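Local coordinates for PUM-HD domain-containing protein (Caenorhabditis elegans, PDB 7CGK), which probably binds sequence elements in the 3'-untranslated regions of messenger RNAs through the Pumilio repeats of its PUM-HD domain, at residues V122-L127 with G155-Q160; N183-M188 with G215-R220; R200-C205 with N231-H236. The protein carries 2 engineered substitutions. One frame throughout, in Å; residues are numbered along the deposited sequence.

Contact 1. Residues V122-L127 with G155-Q160; sequences VLQKAL and GCRVVQ. Engineered in segment 155-160: Cys156 (natural residue Asn), Arg157 (natural residue His). With nucleotides of chain B.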
loop_
_atom_site.group_PDB
_atom_site.type_symbol
_atom_site.label_atom_id
_atom_site.label_comp_id
_atom_site.label_asym_id
_atom_site.label_seq_id
_atom_site.Cartn_x
_atom_site.Cartn_y
_atom_site.Cartn_z
ATOM N N VAL A 122 13.380 6.234 -9.652
ATOM C CA VAL A 122 14.316 5.432 -10.432
ATOM C C VAL A 122 14.437 4.029 -9.855
ATOM O O VAL A 122 14.393 3.032 -10.585
ATOM C CB VAL A 122 15.688 6.131 -10.486
ATOM C CG1 VAL A 122 16.681 5.280 -11.270
ATOM C CG2 VAL A 122 15.534 7.540 -11.071
ATOM N N LEU A 123 14.615 3.929 -8.532
ATOM C CA LEU A 123 14.688 2.616 -7.898
ATOM C C LEU A 123 13.399 1.824 -8.109
ATOM O O LEU A 123 13.442 0.610 -8.331
ATOM C CB LEU A 123 14.985 2.765 -6.402
ATOM C CG LEU A 123 16.334 3.401 -6.073
ATOM C CD1 LEU A 123 16.643 3.313 -4.571
ATOM C CD2 LEU A 123 17.482 2.797 -6.931
ATOM N N GLN A 124 12.243 2.489 -8.043
ATOM C CA GLN A 124 10.984 1.761 -8.215
ATOM C C GLN A 124 10.830 1.275 -9.654
ATOM O O GLN A 124 10.378 0.144 -9.894
ATOM C CB GLN A 124 9.795 2.636 -7.789
ATOM C CG GLN A 124 9.710 2.859 -6.287
ATOM C CD GLN A 124 8.622 3.850 -5.892
ATOM O OE1 GLN A 124 7.439 3.545 -5.950
ATOM N NE2 GLN A 124 9.028 5.053 -5.502
ATOM N N LYS A 125 11.211 2.110 -10.623
ATOM C CA LYS A 125 11.156 1.687 -12.022
ATOM C C LYS A 125 12.096 0.507 -12.264
ATOM O O LYS A 125 11.716 -0.473 -12.903
ATOM C CB LYS A 125 11.495 2.877 -12.927
ATOM C CG LYS A 125 11.686 2.584 -14.410
ATOM C CD LYS A 125 10.446 2.002 -15.074
ATOM C CE LYS A 125 9.196 2.862 -14.898
ATOM N NZ LYS A 125 9.321 4.181 -15.541
ATOM N N ALA A 126 13.314 0.570 -11.725
ATOM C CA ALA A 126 14.254 -0.539 -11.868
ATOM C C ALA A 126 13.656 -1.844 -11.339
ATOM O O ALA A 126 13.647 -2.863 -12.039
ATOM C CB ALA A 126 15.566 -0.208 -11.152
ATOM N N LEU A 127 13.125 -1.826 -10.108
ATOM C CA LEU A 127 12.584 -3.051 -9.528
ATOM C C LEU A 127 11.369 -3.549 -10.305
ATOM O O LEU A 127 11.139 -4.760 -10.389
ATOM C CB LEU A 127 12.242 -2.817 -8.052
ATOM C CG LEU A 127 13.447 -2.683 -7.111
ATOM C CD1 LEU A 127 13.064 -2.107 -5.756
ATOM C CD2 LEU A 127 14.164 -4.019 -6.921
ATOM N N GLY A 155 11.253 5.797 1.121
ATOM C CA GLY A 155 11.806 4.465 1.245
ATOM C C GLY A 155 10.748 3.379 1.276
ATOM O O GLY A 155 10.951 2.293 0.722
ATOM N N CYS A 156 9.594 3.656 1.908
ATOM C CA CYS A 156 8.562 2.617 1.972
ATOM C C CYS A 156 8.009 2.275 0.591
ATOM O O CYS A 156 7.554 1.153 0.381
ATOM C CB CYS A 156 7.427 3.029 2.915
ATOM S SG CYS A 156 6.159 4.170 2.240
ATOM N N ARG A 157 8.053 3.208 -0.371
ATOM C CA ARG A 157 7.596 2.863 -1.719
ATOM C C ARG A 157 8.577 1.925 -2.413
ATOM O O ARG A 157 8.162 1.040 -3.168
ATOM C CB ARG A 157 7.370 4.125 -2.557
ATOM C CG ARG A 157 6.485 5.172 -1.863
ATOM C CD ARG A 157 5.159 4.574 -1.379
ATOM N NE ARG A 157 4.180 4.320 -2.444
ATOM C CZ ARG A 157 3.299 5.222 -2.873
ATOM N NH1 ARG A 157 3.274 6.450 -2.348
ATOM N NH2 ARG A 157 2.438 4.901 -3.822
ATOM N N VAL A 158 9.870 2.094 -2.150
ATOM C CA VAL A 158 10.876 1.170 -2.658
ATOM C C VAL A 158 10.663 -0.224 -2.067
ATOM O O VAL A 158 10.663 -1.231 -2.786
ATOM C CB VAL A 158 12.280 1.720 -2.341
ATOM C CG1 VAL A 158 13.354 0.760 -2.748
ATOM C CG2 VAL A 158 12.465 3.079 -3.002
ATOM N N VAL A 159 10.472 -0.296 -0.744
ATOM C CA VAL A 159 10.267 -1.581 -0.076
ATOM C C VAL A 159 8.991 -2.262 -0.573
ATOM O O VAL A 159 8.960 -3.484 -0.758
ATOM C CB VAL A 159 10.225 -1.382 1.448
ATOM C CG1 VAL A 159 9.891 -2.680 2.138
ATOM C CG2 VAL A 159 11.523 -0.832 1.937
ATOM N N GLN A 160 7.908 -1.497 -0.757
ATOM C CA GLN A 160 6.675 -2.110 -1.248
ATOM C C GLN A 160 6.872 -2.691 -2.641
ATOM O O GLN A 160 6.415 -3.803 -2.920
ATOM C CB GLN A 160 5.524 -1.104 -1.248
ATOM C CG GLN A 160 5.009 -0.769 0.143
ATOM C CD GLN A 160 3.943 0.314 0.124
ATOM O OE1 GLN A 160 2.790 0.078 -0.256
ATOM N NE2 GLN A 160 4.333 1.520 0.518
ATOM P P A B 5 -4.171 10.079 1.830
ATOM O OP1 A B 5 -3.874 11.499 2.150
ATOM O OP2 A B 5 -5.290 9.742 0.899
ATOM O "O5'" A B 5 -2.878 9.413 1.198
ATOM C "C5'" A B 5 -1.912 8.833 2.052
ATOM C "C4'" A B 5 -0.512 9.032 1.539
ATOM O "O4'" A B 5 0.041 7.731 1.242
ATOM C "C3'" A B 5 -0.365 9.852 0.259
ATOM O "O3'" A B 5 0.932 10.466 0.255
ATOM C "C2'" A B 5 -0.400 8.781 -0.818
ATOM O "O2'" A B 5 0.228 9.152 -2.043
ATOM C "C1'" A B 5 0.362 7.661 -0.129
ATOM N N9 A B 5 0.049 6.330 -0.623
ATOM C C8 A B 5 -0.901 5.846 -1.491
ATOM N N7 A B 5 -0.788 4.562 -1.710
ATOM C C5 A B 5 0.314 4.232 -0.925
ATOM C C6 A B 5 0.986 3.043 -0.700
ATOM N N6 A B 5 0.610 1.901 -1.267
ATOM N N1 A B 5 2.053 3.099 0.138
ATOM C C2 A B 5 2.420 4.247 0.723
ATOM N N3 A B 5 1.859 5.436 0.593
ATOM C C4 A B 5 0.827 5.315 -0.250
ATOM P P A B 6 1.182 11.798 -0.606
ATOM O OP1 A B 6 0.798 12.980 0.212
ATOM O OP2 A B 6 0.613 11.520 -1.959
ATOM O "O5'" A B 6 2.758 11.867 -0.790
ATOM C "C5'" A B 6 3.392 10.993 -1.698
ATOM C "C4'" A B 6 4.740 11.499 -2.103
ATOM O "O4'" A B 6 5.702 10.421 -1.982
ATOM C "C3'" A B 6 4.823 11.946 -3.552
ATOM O "O3'" A B 6 4.458 13.303 -3.703
ATOM C "C2'" A B 6 6.265 11.643 -3.953
ATOM O "O2'" A B 6 7.120 12.724 -3.603
ATOM C "C1'" A B 6 6.595 10.434 -3.070
ATOM N N9 A B 6 6.462 9.143 -3.758
ATOM C C8 A B 6 7.424 8.168 -3.798
ATOM N N7 A B 6 7.066 7.097 -4.452
ATOM C C5 A B 6 5.780 7.379 -4.865
ATOM C C6 A B 6 4.864 6.617 -5.605
ATOM N N6 A B 6 5.175 5.397 -6.045
ATOM N N1 A B 6 3.637 7.150 -5.858
ATOM C C2 A B 6 3.390 8.388 -5.399
ATOM N N3 A B 6 4.170 9.202 -4.676
ATOM C C4 A B 6 5.375 8.635 -4.438
#

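Contact 2. Residues N183-M188 with G215-R220; sequences NTIYEM and GQIHKR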
loop_
_atom_site.group_PDB
_atom_site.type_symbol
_atom_site.label_atom_id
_atom_site.label_comp_id
_atom_site.label_asym_id
_atom_site.label_seq_id
_atom_site.Cartn_x
_atom_site.Cartn_y
_atom_site.Cartn_z
ATOM N N ASN A 183 8.577 -5.387 19.599
ATOM C CA ASN A 183 7.619 -4.338 19.294
ATOM C C ASN A 183 7.675 -3.848 17.850
ATOM O O ASN A 183 6.909 -2.946 17.504
ATOM C CB ASN A 183 7.819 -3.160 20.239
ATOM C CG ASN A 183 9.109 -2.420 19.958
ATOM O OD1 ASN A 183 10.148 -3.038 19.715
ATOM N ND2 ASN A 183 9.050 -1.089 19.976
ATOM N N THR A 184 8.512 -4.442 16.984
ATOM C CA THR A 184 8.726 -3.862 15.657
ATOM C C THR A 184 7.457 -3.906 14.818
ATOM O O THR A 184 7.122 -2.924 14.144
ATOM C CB THR A 184 9.864 -4.582 14.932
ATOM O OG1 THR A 184 10.975 -4.697 15.814
ATOM C CG2 THR A 184 10.305 -3.791 13.680
ATOM N N ILE A 185 6.743 -5.034 14.838
ATOM C CA ILE A 185 5.493 -5.142 14.088
ATOM C C ILE A 185 4.481 -4.124 14.584
ATOM O O ILE A 185 3.762 -3.506 13.785
ATOM C CB ILE A 185 4.941 -6.577 14.151
ATOM C CG1 ILE A 185 5.388 -7.339 12.926
ATOM C CG2 ILE A 185 3.409 -6.592 14.168
ATOM C CD1 ILE A 185 4.588 -6.893 11.743
ATOM N N TYR A 186 4.406 -3.918 15.904
ATOM C CA TYR A 186 3.531 -2.869 16.409
ATOM C C TYR A 186 3.986 -1.500 15.910
ATOM O O TYR A 186 3.168 -0.695 15.451
ATOM C CB TYR A 186 3.475 -2.888 17.939
ATOM C CG TYR A 186 2.691 -1.706 18.449
ATOM C CD1 TYR A 186 1.303 -1.778 18.602
ATOM C CD2 TYR A 186 3.329 -0.494 18.735
ATOM C CE1 TYR A 186 0.578 -0.685 19.052
ATOM C CE2 TYR A 186 2.625 0.592 19.171
ATOM C CZ TYR A 186 1.245 0.494 19.327
ATOM O OH TYR A 186 0.539 1.585 19.760
ATOM N N GLU A 187 5.296 -1.230 15.986
ATOM C CA GLU A 187 5.843 0.065 15.579
ATOM C C GLU A 187 5.560 0.340 14.101
ATOM O O GLU A 187 5.192 1.466 13.730
ATOM C CB GLU A 187 7.353 0.092 15.886
ATOM C CG GLU A 187 8.164 1.241 15.266
ATOM C CD GLU A 187 9.690 0.937 15.068
ATOM O OE1 GLU A 187 10.197 -0.149 15.446
ATOM O OE2 GLU A 187 10.394 1.803 14.504
ATOM N N MET A 188 5.698 -0.683 13.243
ATOM C CA MET A 188 5.383 -0.479 11.830
ATOM C C MET A 188 3.884 -0.386 11.576
ATOM O O MET A 188 3.450 0.440 10.765
ATOM C CB MET A 188 5.964 -1.592 10.952
ATOM C CG MET A 188 7.451 -1.881 11.174
ATOM S SD MET A 188 8.542 -0.494 10.716
ATOM C CE MET A 188 7.841 0.041 9.239
ATOM N N GLY A 215 1.227 -13.545 13.862
ATOM C CA GLY A 215 1.311 -13.866 15.289
ATOM C C GLY A 215 1.698 -12.663 16.135
ATOM O O GLY A 215 1.119 -12.417 17.203
ATOM N N GLN A 216 2.641 -11.864 15.640
ATOM C CA GLN A 216 3.023 -10.638 16.329
ATOM C C GLN A 216 1.867 -9.631 16.371
ATOM O O GLN A 216 1.631 -8.988 17.405
ATOM C CB GLN A 216 4.262 -10.071 15.639
ATOM C CG GLN A 216 5.358 -9.514 16.531
ATOM C CD GLN A 216 5.656 -10.360 17.749
ATOM O OE1 GLN A 216 5.568 -11.587 17.721
ATOM N NE2 GLN A 216 5.997 -9.693 18.844
ATOM N N ILE A 217 1.131 -9.478 15.264
ATOM C CA ILE A 217 -0.019 -8.567 15.242
ATOM C C ILE A 217 -1.073 -9.007 16.259
ATOM O O ILE A 217 -1.635 -8.186 16.989
ATOM C CB ILE A 217 -0.608 -8.487 13.817
ATOM C CG1 ILE A 217 0.334 -7.744 12.874
ATOM C CG2 ILE A 217 -1.999 -7.830 13.826
ATOM C CD1 ILE A 217 0.105 -8.033 11.409
ATOM N N HIS A 218 -1.347 -10.308 16.326
ATOM C CA HIS A 218 -2.321 -10.836 17.279
ATOM C C HIS A 218 -1.995 -10.446 18.716
ATOM O O HIS A 218 -2.906 -10.177 19.502
ATOM C CB HIS A 218 -2.385 -12.355 17.141
ATOM C CG HIS A 218 -3.104 -13.039 18.260
ATOM N ND1 HIS A 218 -4.468 -13.254 18.244
ATOM C CD2 HIS A 218 -2.650 -13.578 19.419
ATOM C CE1 HIS A 218 -4.825 -13.874 19.358
ATOM N NE2 HIS A 218 -3.740 -14.085 20.084
ATOM N N LYS A 219 -0.705 -10.429 19.090
ATOM C CA LYS A 219 -0.358 -10.202 20.494
ATOM C C LYS A 219 -0.790 -8.826 20.963
ATOM O O LYS A 219 -1.138 -8.662 22.130
ATOM C CB LYS A 219 1.140 -10.381 20.730
ATOM C CG LYS A 219 1.628 -11.815 20.525
ATOM C CD LYS A 219 3.143 -11.884 20.588
ATOM C CE LYS A 219 3.644 -13.309 20.317
ATOM N NZ LYS A 219 5.140 -13.323 20.149
ATOM N N ARG A 220 -0.795 -7.832 20.076
ATOM C CA ARG A 220 -1.269 -6.499 20.454
ATOM C C ARG A 220 -2.463 -6.090 19.593
ATOM O O ARG A 220 -2.549 -4.959 19.106
ATOM C CB ARG A 220 -0.109 -5.500 20.375
ATOM C CG ARG A 220 1.021 -5.933 21.330
ATOM C CD ARG A 220 2.159 -4.945 21.445
ATOM N NE ARG A 220 1.687 -3.597 21.717
ATOM C CZ ARG A 220 2.497 -2.559 21.875
ATOM N NH1 ARG A 220 3.805 -2.729 21.801
ATOM N NH2 ARG A 220 2.006 -1.360 22.094
#

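Contact 3. Residues R200-C205 with N231-H236; sequences RCLEHC and NYVVQH. With nucleotides of chain B.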
loop_
_atom_site.group_PDB
_atom_site.type_symbol
_atom_site.label_atom_id
_atom_site.label_comp_id
_atom_site.label_asym_id
_atom_site.label_seq_id
_atom_site.Cartn_x
_atom_site.Cartn_y
_atom_site.Cartn_z
ATOM N N ARG A 200 1.774 -5.069 2.281
ATOM C CA ARG A 200 2.294 -5.769 1.101
ATOM C C ARG A 200 2.791 -7.142 1.483
ATOM O O ARG A 200 2.541 -8.122 0.771
ATOM C CB ARG A 200 3.438 -5.017 0.421
ATOM C CG ARG A 200 3.156 -3.632 0.004
ATOM C CD ARG A 200 2.266 -3.514 -1.207
ATOM N NE ARG A 200 0.853 -3.690 -0.882
ATOM C CZ ARG A 200 0.078 -2.813 -0.243
ATOM N NH1 ARG A 200 0.554 -1.649 0.208
ATOM N NH2 ARG A 200 -1.202 -3.117 -0.069
ATOM N N CYS A 201 3.513 -7.226 2.602
ATOM C CA CYS A 201 3.962 -8.522 3.092
ATOM C C CYS A 201 2.797 -9.493 3.218
ATOM O O CYS A 201 2.862 -10.619 2.712
ATOM C CB CYS A 201 4.684 -8.357 4.427
ATOM S SG CYS A 201 6.330 -7.671 4.226
ATOM N N LEU A 202 1.710 -9.065 3.868
ATOM C CA LEU A 202 0.537 -9.923 4.019
ATOM C C LEU A 202 -0.037 -10.339 2.672
ATOM O O LEU A 202 -0.518 -11.464 2.531
ATOM C CB LEU A 202 -0.531 -9.218 4.863
ATOM C CG LEU A 202 -0.087 -8.940 6.304
ATOM C CD1 LEU A 202 -1.101 -8.099 7.106
ATOM C CD2 LEU A 202 0.205 -10.278 6.991
ATOM N N GLU A 203 0.042 -9.463 1.666
ATOM C CA GLU A 203 -0.470 -9.782 0.335
ATOM C C GLU A 203 0.427 -10.748 -0.428
ATOM O O GLU A 203 -0.077 -11.577 -1.185
ATOM C CB GLU A 203 -0.642 -8.508 -0.493
ATOM C CG GLU A 203 -1.777 -7.618 -0.034
ATOM C CD GLU A 203 -1.653 -6.193 -0.552
ATOM O OE1 GLU A 203 -0.604 -5.842 -1.139
ATOM O OE2 GLU A 203 -2.603 -5.407 -0.352
ATOM N N HIS A 204 1.753 -10.638 -0.296
ATOM C CA HIS A 204 2.644 -11.305 -1.243
ATOM C C HIS A 204 3.592 -12.325 -0.634
ATOM O O HIS A 204 4.223 -13.067 -1.394
ATOM C CB HIS A 204 3.499 -10.275 -2.009
ATOM C CG HIS A 204 2.700 -9.294 -2.803
ATOM N ND1 HIS A 204 2.118 -9.613 -4.013
ATOM C CD2 HIS A 204 2.386 -7.997 -2.568
ATOM C CE1 HIS A 204 1.475 -8.557 -4.486
ATOM N NE2 HIS A 204 1.621 -7.562 -3.627
ATOM N N CYS A 205 3.743 -12.370 0.685
ATOM C CA CYS A 205 4.733 -13.253 1.281
ATOM C C CYS A 205 4.155 -14.645 1.477
ATOM O O CYS A 205 2.940 -14.834 1.529
ATOM C CB CYS A 205 5.237 -12.699 2.611
ATOM S SG CYS A 205 6.387 -11.324 2.388
ATOM N N ASN A 231 -5.654 -0.368 11.829
ATOM C CA ASN A 231 -6.915 -0.986 11.425
ATOM C C ASN A 231 -6.822 -1.522 9.997
ATOM O O ASN A 231 -7.329 -2.613 9.709
ATOM C CB ASN A 231 -8.091 -0.015 11.600
ATOM C CG ASN A 231 -8.260 0.942 10.433
ATOM O OD1 ASN A 231 -8.981 0.651 9.475
ATOM N ND2 ASN A 231 -7.629 2.111 10.525
ATOM N N TYR A 232 -6.108 -0.821 9.109
ATOM C CA TYR A 232 -5.859 -1.376 7.774
ATOM C C TYR A 232 -4.946 -2.596 7.804
ATOM O O TYR A 232 -5.049 -3.457 6.922
ATOM C CB TYR A 232 -5.233 -0.339 6.851
ATOM C CG TYR A 232 -6.116 0.829 6.541
ATOM C CD1 TYR A 232 -7.137 0.715 5.612
ATOM C CD2 TYR A 232 -5.919 2.059 7.166
ATOM C CE1 TYR A 232 -7.952 1.794 5.309
ATOM C CE2 TYR A 232 -6.727 3.147 6.866
ATOM C CZ TYR A 232 -7.740 3.002 5.937
ATOM O OH TYR A 232 -8.551 4.058 5.635
ATOM N N VAL A 233 -4.013 -2.673 8.760
ATOM C CA VAL A 233 -3.177 -3.869 8.843
ATOM C C VAL A 233 -4.028 -5.061 9.260
ATOM O O VAL A 233 -3.933 -6.155 8.692
ATOM C CB VAL A 233 -1.990 -3.638 9.806
ATOM C CG1 VAL A 233 -1.260 -4.950 10.104
ATOM C CG2 VAL A 233 -0.998 -2.592 9.246
ATOM N N VAL A 234 -4.904 -4.859 10.237
ATOM C CA VAL A 234 -5.797 -5.930 10.659
ATOM C C VAL A 234 -6.737 -6.326 9.527
ATOM O O VAL A 234 -7.066 -7.509 9.357
ATOM C CB VAL A 234 -6.574 -5.493 11.907
ATOM C CG1 VAL A 234 -7.714 -6.473 12.180
ATOM C CG2 VAL A 234 -5.622 -5.415 13.059
ATOM N N GLN A 235 -7.195 -5.352 8.742
ATOM C CA GLN A 235 -8.081 -5.691 7.643
ATOM C C GLN A 235 -7.375 -6.605 6.660
ATOM O O GLN A 235 -7.965 -7.578 6.176
ATOM C CB GLN A 235 -8.599 -4.423 6.959
ATOM C CG GLN A 235 -9.769 -3.780 7.730
ATOM C CD GLN A 235 -10.288 -2.506 7.077
ATOM O OE1 GLN A 235 -11.113 -2.560 6.171
ATOM N NE2 GLN A 235 -9.803 -1.351 7.538
ATOM N N HIS A 236 -6.090 -6.351 6.407
ATOM C CA HIS A 236 -5.325 -7.227 5.528
ATOM C C HIS A 236 -5.118 -8.611 6.139
ATOM O O HIS A 236 -5.097 -9.602 5.402
ATOM C CB HIS A 236 -3.991 -6.581 5.160
ATOM C CG HIS A 236 -4.059 -5.740 3.923
ATOM N ND1 HIS A 236 -4.822 -4.592 3.841
ATOM C CD2 HIS A 236 -3.473 -5.889 2.707
ATOM C CE1 HIS A 236 -4.687 -4.060 2.637
ATOM N NE2 HIS A 236 -3.876 -4.829 1.930
ATOM P P A B 4 -9.627 9.344 4.252
ATOM O OP1 A B 4 -9.025 10.695 4.180
ATOM O OP2 A B 4 -10.968 9.105 3.640
ATOM O "O5'" A B 4 -8.664 8.223 3.654
ATOM C "C5'" A B 4 -7.394 8.561 3.117
ATOM C "C4'" A B 4 -6.287 8.351 4.123
ATOM O "O4'" A B 4 -6.524 7.132 4.877
ATOM C "C3'" A B 4 -4.900 8.171 3.520
ATOM O "O3'" A B 4 -4.247 9.411 3.294
ATOM C "C2'" A B 4 -4.181 7.315 4.555
ATOM O "O2'" A B 4 -3.737 8.122 5.627
ATOM C "C1'" A B 4 -5.315 6.432 5.064
ATOM N N9 A B 4 -5.429 5.164 4.325
ATOM C C8 A B 4 -6.336 4.880 3.342
ATOM N N7 A B 4 -6.209 3.657 2.875
ATOM C C5 A B 4 -5.161 3.098 3.608
ATOM C C6 A B 4 -4.534 1.824 3.603
ATOM N N6 A B 4 -4.877 0.806 2.817
ATOM N N1 A B 4 -3.515 1.611 4.457
ATOM C C2 A B 4 -3.147 2.624 5.264
ATOM N N3 A B 4 -3.654 3.862 5.362
ATOM C C4 A B 4 -4.669 4.031 4.499
ATOM P P U B 3 -14.070 10.461 8.377
ATOM O OP1 U B 3 -12.971 11.243 8.974
ATOM O OP2 U B 3 -14.806 10.897 7.166
ATOM O "O5'" U B 3 -13.549 9.007 7.998
ATOM C "C5'" U B 3 -12.706 8.785 6.881
ATOM C "C4'" U B 3 -11.382 8.242 7.349
ATOM O "O4'" U B 3 -11.586 7.003 8.058
ATOM C "C3'" U B 3 -10.359 7.885 6.288
ATOM O "O3'" U B 3 -9.663 9.021 5.818
ATOM C "C2'" U B 3 -9.448 6.907 7.020
ATOM O "O2'" U B 3 -8.514 7.602 7.819
ATOM C "C1'" U B 3 -10.423 6.214 7.972
ATOM N N1 U B 3 -10.760 4.848 7.533
ATOM C C2 U B 3 -9.979 3.885 8.143
ATOM O O2 U B 3 -9.111 4.179 8.952
ATOM N N3 U B 3 -10.266 2.594 7.777
ATOM C C4 U B 3 -11.211 2.197 6.862
ATOM O O4 U B 3 -11.325 0.994 6.629
ATOM C C5 U B 3 -11.976 3.260 6.261
ATOM C C6 U B 3 -11.728 4.536 6.607
#

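Contact 1. Residues V122-L127 with G155-Q160
Gln124 and Arg157 meet on two neighbouring, nearly parallel RNA-facing helices of the Pumilio repeat array, where Gln124 bonds to a base edge and Arg157 stacks between two bases. The Gln124 chain, extended beyond CG, lays its amide across the root of Arg157, with OE1 3.4 Å from Arg157 CB. Beyond that point the two side chains diverge, their amide and guanidinium planes 43° apart. Arg157, engineered in place of the natural His, bends at chi2 (-53°) and chi3 and thereby slides its guanidinium between two bases of chain B: A6 C6 lies over the centre of one face, A5 C4 over the opposite face, offset toward the rim. Behind this polar front the helices close on Val158. Its two methyls are split between the leucines, CG2 facing Leu123 CB and CG1 lying 4.2 Å from Leu127 CD1. Gln160, one turn along from the likewise engineered Cys156, reads the Watson-Crick edge of A5: NE2 donates to A5 N1 and OE1 accepts from A5 N6. Gln124 grips the Hoogsteen edge of A6 instead: OE1 accepts from A6 N6 at 2.9 Å, and NE2 donates to A6 N7 at 3.0 Å in a nearly straight bond of 172°.

Contact 2. Residues N183-M188 with G215-R220
Tyr186 of helix 184-189 and Arg220, just past the end of helix 207-219, form a cation-pi stack. The tyrosine can be followed outward from its backbone. With CG anti to the backbone N (chi1 174°), the side chain leaves its helix toward Arg220, and already CB lies 3.9 Å from Arg220 NH1. CG comes under the middle of the guanidinium, 3.5 Å from Arg220 CZ, while CD1 is close to CZ and NE of Arg220. On the other side of the ring, CD2 lies 3.7 Å from Arg220 NH2, with NH1 almost as near. Farther out, CE1, CE2 and CZ of the ring all have Arg220 NH2 as their nearest guanidinium atom, with Tyr186 CZ at 3.4 Å from it; the hydroxyl OH is the last atom to approach that nitrogen. The two flat groups are only 9° from parallel, and CZ of Arg220 stands 3.6 Å from the ring centroid. The same NH2 also forms a salt bridge with Glu223, which would help to hold the guanidinium flat on the ring. Asn183 CB lies at the edge of the guanidinium. Deeper in, Ile185 CB packs on Gln216 CG, and Ile185 CG2 presses against Ile217 CG1 at 3.5 Å. Gln216 NE2 turns to the carbonyl of Ser182. Within the Pumilio array, Tyr186 also touches helix 221-225, whereas Ile217 continues the apolar packing onto helices 194-204 and 230-240.

Contact 3. Residues R200-C205 with N231-H236
Helices 200-204 and 231-236 run side by side in the same direction, their axes 10.0 Å apart at 6°, with Leu202 and His236 nearest in backbone register. Such parallel stacking of equivalent helices from successive repeats builds the RNA-binding surface of Pumilio domains. The main polar link is the bond from His236 NE2 to Glu203 OE2, 2.7 Å long and somewhat bent at 141°. The carboxylate oxygen lies in the imidazole plane, but the donor comes from above the carboxylate plane. The second nitrogen, ND1, makes a longer bond to Tyr232 O, tilted from the ring plane, which would help to set the ring's rotation. Arg200 grips Glu203 side-on, NE to OE1 and NH2 to OE2, with both oxygens near the guanidinium plane and met on their syn sides; the two groups are not coplanar, the nitrogens sitting out of the carboxylate plane. OE2 thus accepts from Arg200 NH2 and His236 NE2, both on the same face of the carboxylate; the cluster probably stabilises the negative charge. The bends of Arg200 at chi2 (-74°) and chi3 turn the NE/NH2 edge of its guanidinium toward this carboxylate. Beneath the polar cluster, Leu202 CD1 packs 3.8 Å from His236 CB and equally close to Val233 O.

The second helix also faces chain B. Asn231 OD1 accepts from U3 N3 at 2.9 Å, ND2 donates to U3 O2, and Gln235 NE2 donates to U3 O4, a set of bonds that reads the uracil edge. Tyr232 lays one ring face under the base of A4. Leu202 and Val233 rest on helix 207-219; Arg200 reaches helix 155-165, where NH1 is hydrogen-bonded to Gln160 OE1, and Asn231 and Gln235 touch helix 266-276 of the following repeat.

The three contacts lie in the middle of one all-helical PUM-HD domain. Contact 1 closes along the chain before the other two open, whereas the segments of contacts 2 and 3 alternate. Contacts 1 and 3 each pair RNA-facing helices of successive predicted repeats, with centres about 18 Å apart; they touch where Gln160 OE1 meets Arg200 NH1, a probable hydrogen bond. Together they form a base-reading row whose glutamines and asparagine bond to A6, A5 and U3, while A4 lies on Tyr232. Contact 2 lies behind contact 3, centres about 12 Å apart, and meets it where Ile217 packs on Val233; contacts 1 and 2, about 24 Å apart between centres, do not touch.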